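Local coordinates for protein acyl-coenzyme A oxidase acox-1.1 (Caenorhabditis elegans, PDB 5K3H) that catalyses the FAD-dependent desaturation of acyl-CoA to trans-2-enoyl-CoA, with formation of hydrogen peroxide, in the first step of peroxisomal beta-oxidation, at residues V636-N639 and L640-A644. Residues are numbered along the deposited sequence; the frame is centred on the assembly and turned at random.
Sequences VYEN and LFKWA
V636-N639 runs straight into L640-A644, and the two form a continuous alpha-helix joined by four successive backbone hydrogen bonds, each from the N-H of residue i+4 to the C=O of residue i. L640 N donates to V636 O at 2.7 Å, F641 N to Y637 O at 3.0 Å, K642 N to E638 O at 3.2 Å and W643 N to N639 O at 2.9 Å. A644 N continues the ladder to L640 O. One turn apart, E638 and K642 form a long salt bridge, with 3.8 Å between E638 OE2 and K642 NZ. E638 extends from the helix with CG trans to N (chi1 167°), then bends at chi2, and its side chain crosses that of K642 at a slant, bringing OE2 nearest NZ. Both residues are exposed, although E638 also touches I183 of the second subunit; at this separation the attraction is probably modest. The amide of N639 turns back along the helix, where ND2 donates to H635 O. The larger hydrophobic side chains spread over other faces: L640 packs against H412 and A417, while W643 meets Y65 and V628. Y637 OH hydrogen-bonds R320, an FAD-binding residue, and so ties this short helix to the loop after helix 300-319. From the second subunit, F252 on strand 251-255 meets F641 edge-to-face and W188 on strand 187-188 packs on A644, placing the helix between its own subunit and a beta-sheet of the dimer partner.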
loop_
_atom_site.group_PDB
_atom_site.type_symbol
_atom_site.label_atom_id
_atom_site.label_comp_id
_atom_site.label_asym_id
_atom_site.label_seq_id
_atom_site.Cartn_x
_atom_site.Cartn_y
_atom_site.Cartn_z
ATOM N N VAL B 636 4.269 19.927 -15.242
ATOM C CA VAL B 636 3.299 18.928 -14.808
ATOM C C VAL B 636 1.888 19.311 -15.226
ATOM O O VAL B 636 1.164 18.493 -15.799
ATOM C CB VAL B 636 3.397 18.698 -13.292
ATOM C CG1 VAL B 636 2.183 17.908 -12.815
ATOM C CG2 VAL B 636 4.679 17.946 -12.971
ATOM N N TYR B 637 1.461 20.542 -14.925
ATOM C CA TYR B 637 0.043 20.892 -15.067
ATOM C C TYR B 637 -0.411 20.861 -16.518
ATOM O O TYR B 637 -1.492 20.354 -16.825
ATOM C CB TYR B 637 -0.240 22.269 -14.459
ATOM C CG TYR B 637 -0.058 22.290 -12.959
ATOM C CD1 TYR B 637 -0.512 21.241 -12.173
ATOM C CD2 TYR B 637 0.574 23.348 -12.334
ATOM C CE1 TYR B 637 -0.338 21.246 -10.802
ATOM C CE2 TYR B 637 0.745 23.372 -10.971
ATOM C CZ TYR B 637 0.291 22.322 -10.201
ATOM O OH TYR B 637 0.464 22.355 -8.824
ATOM N N GLU B 638 0.393 21.409 -17.414
ATOM C CA GLU B 638 0.028 21.446 -18.819
ATOM C C GLU B 638 -0.111 20.039 -19.381
ATOM O O GLU B 638 -1.069 19.742 -20.107
ATOM C CB GLU B 638 1.076 22.259 -19.578
ATOM C CG GLU B 638 1.003 22.130 -21.081
ATOM C CD GLU B 638 0.230 23.273 -21.728
ATOM O OE1 GLU B 638 -0.644 23.868 -21.046
ATOM O OE2 GLU B 638 0.519 23.578 -22.912
ATOM N N ASN B 639 0.803 19.141 -19.023
ATOM C CA ASN B 639 0.744 17.783 -19.555
ATOM C C ASN B 639 -0.218 16.896 -18.779
ATOM O O ASN B 639 -0.662 15.869 -19.304
ATOM C CB ASN B 639 2.146 17.159 -19.586
ATOM C CG ASN B 639 3.046 17.814 -20.612
ATOM O OD1 ASN B 639 2.826 17.698 -21.824
ATOM N ND2 ASN B 639 4.053 18.526 -20.138
ATOM N N LEU B 640 -0.525 17.246 -17.532
ATOM C CA LEU B 640 -1.589 16.540 -16.826
ATOM C C LEU B 640 -2.934 16.830 -17.478
ATOM O O LEU B 640 -3.775 15.933 -17.617
ATOM C CB LEU B 640 -1.596 16.955 -15.352
ATOM C CG LEU B 640 -2.596 16.270 -14.426
ATOM C CD1 LEU B 640 -2.305 14.804 -14.352
ATOM C CD2 LEU B 640 -2.536 16.910 -13.054
ATOM N N PHE B 641 -3.135 18.075 -17.922
ATOM C CA PHE B 641 -4.353 18.434 -18.641
ATOM C C PHE B 641 -4.463 17.659 -19.956
ATOM O O PHE B 641 -5.505 17.059 -20.245
ATOM C CB PHE B 641 -4.351 19.939 -18.882
ATOM C CG PHE B 641 -5.649 20.481 -19.386
ATOM C CD1 PHE B 641 -6.851 19.849 -19.073
ATOM C CD2 PHE B 641 -5.675 21.643 -20.151
ATOM C CE1 PHE B 641 -8.055 20.350 -19.545
ATOM C CE2 PHE B 641 -6.874 22.157 -20.621
ATOM C CZ PHE B 641 -8.064 21.507 -20.320
ATOM N N LYS B 642 -3.374 17.598 -20.738
ATOM C CA LYS B 642 -3.389 16.786 -21.953
ATOM C C LYS B 642 -3.669 15.325 -21.642
ATOM O O LYS B 642 -4.467 14.675 -22.336
ATOM C CB LYS B 642 -2.062 16.888 -22.714
ATOM C CG LYS B 642 -1.853 18.178 -23.474
ATOM C CD LYS B 642 -0.581 18.127 -24.349
ATOM C CE LYS B 642 -0.374 19.468 -25.112
ATOM N NZ LYS B 642 0.833 20.245 -24.687
ATOM N N TRP B 643 -2.975 14.777 -20.633
ATOM C CA TRP B 643 -3.153 13.377 -20.258
ATOM C C TRP B 643 -4.614 13.064 -19.924
ATOM O O TRP B 643 -5.123 11.985 -20.260
ATOM C CB TRP B 643 -2.223 13.053 -19.080
ATOM C CG TRP B 643 -2.116 11.597 -18.753
ATOM C CD1 TRP B 643 -1.214 10.699 -19.271
ATOM C CD2 TRP B 643 -2.922 10.868 -17.833
ATOM N NE1 TRP B 643 -1.430 9.454 -18.740
ATOM C CE2 TRP B 643 -2.465 9.529 -17.847
ATOM C CE3 TRP B 643 -3.984 11.213 -16.989
ATOM C CZ2 TRP B 643 -3.038 8.538 -17.046
ATOM C CZ3 TRP B 643 -4.545 10.233 -16.198
ATOM C CH2 TRP B 643 -4.074 8.911 -16.233
ATOM N N ALA B 644 -5.279 13.967 -19.199
ATOM C CA ALA B 644 -6.705 13.816 -18.903
ATOM C C ALA B 644 -7.553 13.936 -20.164
ATOM O O ALA B 644 -8.403 13.080 -20.438
ATOM C CB ALA B 644 -7.140 14.859 -17.870
#